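Local atomic coordinates of cytochrome C (Marichromatium purpuratum 984, PDB entry 5LO9), a protein that probably transfers electrons through covalently bound c-type hemes while interconverting thiosulfate and tetrathionate, as a fused thiosulfate dehydrogenase. Residues R105-T110 with R116-C121. Numbering follows the deposited sequence.
With HEC (heme c), chain D.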
ATOM      1  N   ARG A 105      30.818  -0.464 -12.642  1.00 49.24           N
ATOM      2  CA  ARG A 105      29.408  -0.240 -12.998  1.00 55.36           C
ATOM      3  C   ARG A 105      28.635   0.489 -11.892  1.00 47.35           C
ATOM      4  O   ARG A 105      27.820   1.380 -12.175  1.00 41.58           O
ATOM      5  CB  ARG A 105      28.731  -1.567 -13.342  1.00 51.03           C
ATOM      6  CG  ARG A 105      27.227  -1.504 -13.624  1.00 54.09           C
ATOM      7  CD  ARG A 105      26.716  -2.812 -14.171  1.00 65.51           C
ATOM      8  NE  ARG A 105      25.359  -2.705 -14.682  1.00 96.70           N
ATOM      9  CZ  ARG A 105      24.618  -3.761 -15.023  1.00115.83           C
ATOM     10  NH1 ARG A 105      25.117  -4.996 -14.894  1.00106.09           N
ATOM     11  NH2 ARG A 105      23.368  -3.597 -15.466  1.00108.71           N
ATOM     12  N   ALA A 106      28.867   0.137 -10.628  1.00 41.57           N
ATOM     13  CA  ALA A 106      28.055   0.737  -9.585  1.00 34.94           C
ATOM     14  C   ALA A 106      28.249   2.238  -9.572  1.00 41.74           C
ATOM     15  O   ALA A 106      27.277   2.998  -9.624  1.00 43.79           O
ATOM     16  CB  ALA A 106      28.367   0.129  -8.234  1.00 31.55           C
ATOM     17  N   LEU A 107      29.506   2.683  -9.499  1.00 44.97           N
ATOM     18  CA  LEU A 107      29.778   4.120  -9.468  1.00 45.00           C
ATOM     19  C   LEU A 107      29.364   4.793 -10.775  1.00 38.16           C
ATOM     20  O   LEU A 107      28.803   5.895 -10.764  1.00 36.81           O
ATOM     21  CB  LEU A 107      31.264   4.367  -9.167  1.00 41.45           C
ATOM     22  CG  LEU A 107      31.684   4.146  -7.706  1.00 42.86           C
ATOM     23  CD1 LEU A 107      33.205   4.210  -7.579  1.00 41.22           C
ATOM     24  CD2 LEU A 107      31.045   5.145  -6.748  1.00 43.06           C
ATOM     25  N   ALA A 108      29.609   4.142 -11.909  1.00 39.24           N
ATOM     26  CA  ALA A 108      29.335   4.797 -13.187  1.00 43.31           C
ATOM     27  C   ALA A 108      27.869   5.136 -13.318  1.00 36.87           C
ATOM     28  O   ALA A 108      27.526   6.198 -13.845  1.00 42.60           O
ATOM     29  CB  ALA A 108      29.775   3.929 -14.367  1.00 48.43           C
ATOM     30  N   GLU A 109      26.990   4.245 -12.853  1.00 39.04           N
ATOM     31  CA  GLU A 109      25.571   4.299 -13.188  1.00 46.47           C
ATOM     32  C   GLU A 109      24.666   4.715 -12.035  1.00 43.21           C
ATOM     33  O   GLU A 109      23.604   5.303 -12.294  1.00 44.09           O
ATOM     34  CB  GLU A 109      25.104   2.930 -13.709  1.00 38.01           C
ATOM     35  CG  GLU A 109      25.911   2.374 -14.936  1.00 35.12           C
ATOM     36  CD  GLU A 109      25.559   3.059 -16.278  1.00 52.77           C
ATOM     37  OE1 GLU A 109      24.644   3.960 -16.296  1.00 43.43           O
ATOM     38  OE2 GLU A 109      26.192   2.662 -17.314  1.00 44.37           O
ATOM     39  N   THR A 110      25.095   4.486 -10.784  1.00 39.68           N
ATOM     40  CA  THR A 110      24.352   4.851  -9.579  1.00 41.52           C
ATOM     41  C   THR A 110      25.152   5.643  -8.540  1.00 40.07           C
ATOM     42  O   THR A 110      24.567   6.047  -7.529  1.00 33.45           O
ATOM     43  CB  THR A 110      23.824   3.581  -8.883  1.00 49.39           C
ATOM     44  OG1 THR A 110      24.913   2.829  -8.282  1.00 51.95           O
ATOM     45  CG2 THR A 110      23.135   2.741  -9.869  1.00 43.11           C
ATOM     46  N   ARG A 116      29.332   9.190   0.114  1.00 45.96           N
ATOM     47  CA  ARG A 116      30.190  10.225  -0.444  1.00 44.05           C
ATOM     48  C   ARG A 116      29.445  11.373  -1.137  1.00 42.38           C
ATOM     49  O   ARG A 116      30.099  12.231  -1.747  1.00 39.40           O
ATOM     50  CB  ARG A 116      31.188   9.584  -1.410  1.00 39.00           C
ATOM     51  CG  ARG A 116      32.135   8.652  -0.718  1.00 36.77           C
ATOM     52  CD  ARG A 116      33.115   7.998  -1.701  1.00 32.87           C
ATOM     53  NE  ARG A 116      32.672   6.683  -2.113  1.00 38.30           N
ATOM     54  CZ  ARG A 116      33.354   5.869  -2.903  1.00 41.05           C
ATOM     55  NH1 ARG A 116      34.523   6.231  -3.410  1.00 41.02           N
ATOM     56  NH2 ARG A 116      32.836   4.704  -3.213  1.00 37.33           N
ATOM     57  N   ASP A 117      28.112  11.435  -1.065  1.00 37.51           N
ATOM     58  CA  ASP A 117      27.362  12.521  -1.723  1.00 41.78           C
ATOM     59  C   ASP A 117      27.766  12.636  -3.195  1.00 36.34           C
ATOM     60  O   ASP A 117      27.804  13.720  -3.775  1.00 36.53           O
ATOM     61  CB  ASP A 117      27.567  13.863  -0.994  1.00 34.17           C
ATOM     62  CG  ASP A 117      27.063  13.841   0.455  1.00 47.24           C
ATOM     63  OD1 ASP A 117      25.901  13.432   0.684  1.00 45.09           O
ATOM     64  OD2 ASP A 117      27.838  14.192   1.384  1.00 54.90           O
ATOM     65  N   LEU A 118      28.067  11.505  -3.809  1.00 33.46           N
ATOM     66  CA  LEU A 118      28.698  11.450  -5.111  1.00 36.77           C
ATOM     67  C   LEU A 118      27.702  10.993  -6.167  1.00 38.01           C
ATOM     68  O   LEU A 118      27.242   9.845  -6.099  1.00 44.71           O
ATOM     69  CB  LEU A 118      29.866  10.478  -5.050  1.00 39.94           C
ATOM     70  CG  LEU A 118      30.601  10.192  -6.352  1.00 47.47           C
ATOM     71  CD1 LEU A 118      31.306  11.450  -6.879  1.00 45.38           C
ATOM     72  CD2 LEU A 118      31.600   9.071  -6.096  1.00 51.03           C
ATOM     73  N   PRO A 119      27.332  11.806  -7.146  1.00 38.86           N
ATOM     74  CA  PRO A 119      26.417  11.335  -8.197  1.00 42.32           C
ATOM     75  C   PRO A 119      27.082  10.312  -9.115  1.00 40.82           C
ATOM     76  O   PRO A 119      28.306  10.199  -9.189  1.00 37.80           O
ATOM     77  CB  PRO A 119      26.085  12.608  -8.971  1.00 42.87           C
ATOM     78  CG  PRO A 119      26.504  13.747  -8.055  1.00 44.01           C
ATOM     79  CD  PRO A 119      27.659  13.226  -7.299  1.00 38.58           C
ATOM     80  N   ALA A 120      26.248   9.564  -9.834  1.00 39.11           N
ATOM     81  CA  ALA A 120      26.759   8.678 -10.876  1.00 41.70           C
ATOM     82  C   ALA A 120      27.498   9.463 -11.959  1.00 45.03           C
ATOM     83  O   ALA A 120      27.119  10.579 -12.329  1.00 40.36           O
ATOM     84  CB  ALA A 120      25.627   7.905 -11.534  1.00 35.67           C
ATOM     85  N   CYS A 121      28.530   8.844 -12.524  1.00 37.45           N
ATOM     86  CA  CYS A 121      29.227   9.517 -13.602  1.00 37.23           C
ATOM     87  C   CYS A 121      28.245   9.883 -14.711  1.00 39.07           C
ATOM     88  O   CYS A 121      28.337  10.962 -15.310  1.00 39.86           O
ATOM     89  CB  CYS A 121      30.353   8.630 -14.135  1.00 39.39           C
ATOM     90  SG  CYS A 121      31.398   7.894 -12.842  1.00 40.25           S
TER
HETATM   91 FE   HEC D1002      33.501  13.855 -15.078  1.00 44.81          FE
HETATM   92  CHA HEC D1002      35.482  15.441 -17.466  1.00 35.44           C
HETATM   93  CHB HEC D1002      35.508  10.994 -15.331  1.00 32.87           C
HETATM   94  CHC HEC D1002      31.444  12.198 -12.798  1.00 32.20           C
HETATM   95  CHD HEC D1002      31.684  16.791 -14.615  1.00 36.95           C
HETATM   96  NA  HEC D1002      35.177  13.328 -16.206  1.00 42.46           N
HETATM   97  C1A HEC D1002      35.807  14.087 -17.092  1.00 32.16           C
HETATM   98  C2A HEC D1002      36.977  13.438 -17.711  1.00 36.76           C
HETATM   99  C3A HEC D1002      37.002  12.123 -17.066  1.00 45.70           C
HETATM  100  C4A HEC D1002      35.831  12.163 -16.148  1.00 43.99           C
HETATM  101  CMA HEC D1002      37.996  11.023 -17.316  1.00 37.15           C
HETATM  102  CAA HEC D1002      37.940  13.957 -18.749  1.00 40.19           C
HETATM  103  CBA HEC D1002      37.436  13.580 -20.134  1.00 35.92           C
HETATM  104  CGA HEC D1002      38.412  14.015 -21.202  1.00 37.80           C
HETATM  105  O1A HEC D1002      38.050  13.966 -22.397  1.00 32.71           O
HETATM  106  O2A HEC D1002      39.550  14.404 -20.848  1.00 40.05           O
HETATM  107  NB  HEC D1002      33.480  11.949 -14.227  1.00 34.36           N
HETATM  108  C1B HEC D1002      34.346  10.958 -14.449  1.00 35.47           C
HETATM  109  C2B HEC D1002      34.032   9.728 -13.676  1.00 35.37           C
HETATM  110  C3B HEC D1002      32.835  10.103 -12.916  1.00 35.03           C
HETATM  111  C4B HEC D1002      32.595  11.492 -13.337  1.00 33.65           C
HETATM  112  CMB HEC D1002      34.794   8.432 -13.680  1.00 42.35           C
HETATM  113  CAB HEC D1002      32.010   9.294 -11.956  1.00 38.77           C
HETATM  114  CBB HEC D1002      32.879   8.770 -10.849  1.00 35.58           C
HETATM  115  NC  HEC D1002      31.855  14.388 -13.924  1.00 34.68           N
HETATM  116  C1C HEC D1002      31.169  13.597 -13.108  1.00 33.51           C
HETATM  117  C2C HEC D1002      30.036  14.276 -12.448  1.00 34.95           C
HETATM  118  C3C HEC D1002      30.102  15.651 -12.962  1.00 32.72           C
HETATM  119  C4C HEC D1002      31.279  15.590 -13.867  1.00 33.58           C
HETATM  120  CMC HEC D1002      29.091  13.651 -11.469  1.00 36.25           C
HETATM  121  CAC HEC D1002      29.201  16.844 -12.737  1.00 30.56           C
HETATM  122  CBC HEC D1002      28.704  17.119 -11.346  1.00 36.96           C
HETATM  123  ND  HEC D1002      33.566  15.764 -15.890  1.00 34.27           N
HETATM  124  C1D HEC D1002      32.792  16.788 -15.568  1.00 32.11           C
HETATM  125  C2D HEC D1002      33.109  18.014 -16.326  1.00 29.41           C
HETATM  126  C3D HEC D1002      34.216  17.641 -17.177  1.00 28.85           C
HETATM  127  C4D HEC D1002      34.416  16.209 -16.819  1.00 38.73           C
HETATM  128  CMD HEC D1002      32.462  19.337 -16.226  1.00 29.56           C
HETATM  129  CAD HEC D1002      34.944  18.522 -18.163  1.00 39.77           C
HETATM  130  CBD HEC D1002      36.205  19.136 -17.540  1.00 39.29           C
HETATM  131  CGD HEC D1002      36.787  20.233 -18.409  1.00 42.14           C
HETATM  132  O1D HEC D1002      38.029  20.233 -18.517  1.00 42.81           O
HETATM  133  O2D HEC D1002      36.035  21.066 -18.984  1.00 43.59           O
HETATM  134  O   HOH W   1      29.964   7.853  -9.261  1.00 37.46           O
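Ala120 packs against helix 102-110, its methyl CB resting against the Glu109-Thr110 peptide, 3.4 Å from the carbonyl carbon C of Glu109. Beside it, the backbone of Cys121 reaches the same helix through a weak hydrogen bond, Cys121 N to Leu107 O at 3.4 Å. That carbonyl also receives a water, 2.7 Å from Leu107 O, which gives its other proton to Pro119 O and so ties the helix to the incoming loop. The Leu107 branch ending in CD2 lies 4.0 Å from CD2 of Leu118, the two side chains crossing at about a right angle, and completes the packed, buried part. Leu118 extends to this meeting with CG opposite its own backbone N (chi1 175°). Looser and partly exposed is the side of Arg116 and Thr110. The same Leu107 methyl meets the Arg116 guanidinium obliquely, while salt bridges to Asp112 and Glu178 and a bond to the Arg173 carbonyl hold that group. Thr110 turns back on its own helix, with OG1 2.7 Å from Ala106 O. From Cys121, SG bonds covalently to CAB of the heme at 1.8 Å. Together with Cys124 and the axial ligand His125, Cys121 forms the CXXCH heme-binding motif of a cytochrome c domain, its first cysteine set here against the domain's N-terminal helix.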